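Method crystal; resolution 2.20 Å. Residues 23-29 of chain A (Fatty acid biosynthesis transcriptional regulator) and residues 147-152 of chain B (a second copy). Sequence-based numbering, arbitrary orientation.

Chain A, residues 23-29: NNVLVIE
Chain B, residues 147-152: FLEDLK

How are the two backbones arranged? Residues 23-29 of chain A lie within a helix that extends beyond both ends of the stretch; it is kinked where the N atoms of V27(A) and L26(A) lack bonds to the preceding turn. Regular bonds resume with I28(A) N to N24(A) O at 2.9 Å and E29(A) N to V25(A) O at 3.0 Å. Chain B is already helical at F147(B) and finishes in a type I beta turn from E149(B) to K152(B), with phi/psi of -74/-13° at D150(B) and -99/-6° at L151(B). L151(B) N bonds to L148(B) O at 2.9 Å, while K152(B) N to E149(B) O, at 3.4 Å, is weak. The register is set by V25(A) and L148(B), whose CA atoms stand 6.9 Å apart.

What fills the space between them? I28(A), with CA-to-CB pointing toward chain B, adopts chi1 m (-71°) and chi2 t (173°), an extended form common on helices. Its CD1 lies 3.7 Å from L148(B) CB and 3.5 Å from L148(B) O; its CG2 lies 3.6 Å from L151(B) CD1 and 3.9 Å from L148(B) CD2, so L148(B) meets both methyls. I28(A) gives up 96 Å² of the 288 Å² buried in total.

How do the leucines and the valine answer it? L148(B) and L151(B) both point toward chain A and share the m,t rotamer, with chi1/chi2 of -66/175° and -74/166°, a favoured leucine form. L148(B) also carries its CD1 to within 4.0 Å of V25(A) CB. V25(A), directed sideways with chi1 p (62°), offers an apolar flank three residues, about one helical turn, before I28(A). These pairings are dispersive, and they withdraw hydrocarbon surface from water.

What polar bond joins the stretches? K152(B) NZ donates to N24(A) OD1 at 2.8 Å, a charged ammonium meeting a carboxamide oxygen. N24(A) points toward chain B with chi1 m (-64°) and chi2 153°; its ND2 is hydrogen-bonded elsewhere in the structure, which suits the amide orientation that leaves OD1 for the lysine. K152(B) sets out sideways, with chi1 m (-71°), then bends through chi2 -147°, chi3 -126° and chi4 -95°, all between wells, so that its end comes nearer. Along the way its CG passes I28(A) CD1 at 4.0 Å. NZ also forms a salt bridge with E149(B) OE1 at 3.4 Å; E149(B) points away at CB, but chi1 t (-152°) and chi2 p (61°) bring its end back.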

# COMPACT_ATOMS: atom_id res chain seq x y z
N ASN A 23 -2.59 -0.41 5.56
CA ASN A 23 -1.89 -1.53 6.16
C ASN A 23 -2.16 -2.85 5.40
O ASN A 23 -1.33 -3.80 5.46
CB ASN A 23 -2.33 -1.76 7.61
CG ASN A 23 -1.79 -0.74 8.60
OD1 ASN A 23 -0.86 -0.02 8.30
ND2 ASN A 23 -2.39 -0.64 9.77
N ASN A 24 -3.32 -2.99 4.74
CA ASN A 24 -3.71 -4.32 4.29
C ASN A 24 -3.84 -4.48 2.75
O ASN A 24 -3.91 -5.62 2.26
CB ASN A 24 -4.98 -4.81 4.97
CG ASN A 24 -4.86 -4.99 6.47
OD1 ASN A 24 -5.86 -4.88 7.16
ND2 ASN A 24 -3.67 -5.24 6.99
N VAL A 25 -3.90 -3.41 1.98
CA VAL A 25 -4.33 -3.52 0.58
C VAL A 25 -3.32 -4.39 -0.20
O VAL A 25 -3.75 -5.20 -1.00
CB VAL A 25 -4.49 -2.16 -0.11
CG1 VAL A 25 -3.18 -1.38 -0.18
CG2 VAL A 25 -5.11 -2.34 -1.51
N LEU A 26 -2.01 -4.24 0.06
CA LEU A 26 -0.99 -5.01 -0.70
C LEU A 26 -1.02 -6.49 -0.30
O LEU A 26 -0.85 -7.33 -1.13
CB LEU A 26 0.42 -4.42 -0.49
CG LEU A 26 0.70 -3.11 -1.24
CD1 LEU A 26 2.18 -2.76 -1.23
CD2 LEU A 26 0.19 -3.11 -2.66
N VAL A 27 -1.26 -6.79 0.96
CA VAL A 27 -1.44 -8.15 1.41
C VAL A 27 -2.68 -8.78 0.78
O VAL A 27 -2.63 -9.92 0.36
CB VAL A 27 -1.50 -8.21 2.95
CG1 VAL A 27 -1.72 -9.63 3.40
CG2 VAL A 27 -0.22 -7.68 3.58
N ILE A 28 -3.80 -8.08 0.72
CA ILE A 28 -5.00 -8.63 0.14
C ILE A 28 -4.78 -8.89 -1.36
O ILE A 28 -5.21 -9.92 -1.87
CB ILE A 28 -6.21 -7.72 0.41
CG1 ILE A 28 -6.57 -7.81 1.89
CG2 ILE A 28 -7.37 -8.11 -0.50
CD1 ILE A 28 -7.63 -6.85 2.35
N GLU A 29 -4.08 -8.02 -2.05
CA GLU A 29 -3.82 -8.25 -3.45
C GLU A 29 -2.90 -9.47 -3.66
O GLU A 29 -3.09 -10.24 -4.57
CB GLU A 29 -3.15 -7.04 -4.08
CG GLU A 29 -4.02 -5.80 -4.12
CD GLU A 29 -3.43 -4.68 -4.97
OE1 GLU A 29 -2.26 -4.28 -4.72
OE2 GLU A 29 -4.11 -4.25 -5.90
N PHE B 147 -14.66 -3.01 0.34
CA PHE B 147 -14.16 -3.99 -0.66
C PHE B 147 -13.11 -4.91 -0.02
O PHE B 147 -13.17 -6.14 -0.08
CB PHE B 147 -13.55 -3.24 -1.84
CG PHE B 147 -12.87 -4.09 -2.88
CD1 PHE B 147 -13.60 -4.95 -3.70
CD2 PHE B 147 -11.50 -4.04 -3.04
CE1 PHE B 147 -12.97 -5.76 -4.63
CE2 PHE B 147 -10.86 -4.84 -3.99
CZ PHE B 147 -11.61 -5.69 -4.79
N LEU B 148 -12.13 -4.28 0.62
CA LEU B 148 -11.04 -5.00 1.26
C LEU B 148 -11.54 -5.81 2.44
O LEU B 148 -11.10 -6.98 2.58
CB LEU B 148 -9.95 -4.02 1.70
CG LEU B 148 -9.28 -3.36 0.51
CD1 LEU B 148 -8.29 -2.32 0.96
CD2 LEU B 148 -8.64 -4.42 -0.39
N GLU B 149 -12.39 -5.19 3.27
CA GLU B 149 -12.87 -5.87 4.44
C GLU B 149 -13.60 -7.15 4.01
O GLU B 149 -13.56 -8.14 4.72
CB GLU B 149 -13.78 -4.94 5.23
CG GLU B 149 -13.83 -5.20 6.70
CD GLU B 149 -12.51 -5.07 7.44
OE1 GLU B 149 -11.64 -4.26 7.01
OE2 GLU B 149 -12.35 -5.83 8.41
N ASP B 150 -14.26 -7.11 2.86
CA ASP B 150 -15.05 -8.27 2.36
C ASP B 150 -14.13 -9.37 1.82
O ASP B 150 -14.64 -10.48 1.59
CB ASP B 150 -16.07 -7.82 1.30
CG ASP B 150 -17.22 -7.00 1.88
OD1 ASP B 150 -17.42 -7.06 3.10
OD2 ASP B 150 -17.89 -6.31 1.09
N LEU B 151 -12.85 -9.09 1.62
CA LEU B 151 -11.94 -10.12 1.10
C LEU B 151 -11.13 -10.75 2.24
O LEU B 151 -10.40 -11.70 2.00
CB LEU B 151 -10.99 -9.49 0.07
CG LEU B 151 -11.57 -9.15 -1.31
CD1 LEU B 151 -10.63 -8.25 -2.07
CD2 LEU B 151 -11.83 -10.40 -2.12
N LYS B 152 -11.22 -10.26 3.46
CA LYS B 152 -10.32 -10.72 4.51
C LYS B 152 -10.66 -12.17 4.94
O LYS B 152 -11.76 -12.49 5.40
CB LYS B 152 -10.33 -9.75 5.69
CG LYS B 152 -9.66 -8.41 5.42
CD LYS B 152 -9.00 -7.82 6.65
CE LYS B 152 -9.40 -6.41 7.00
NZ LYS B 152 -8.48 -5.37 6.46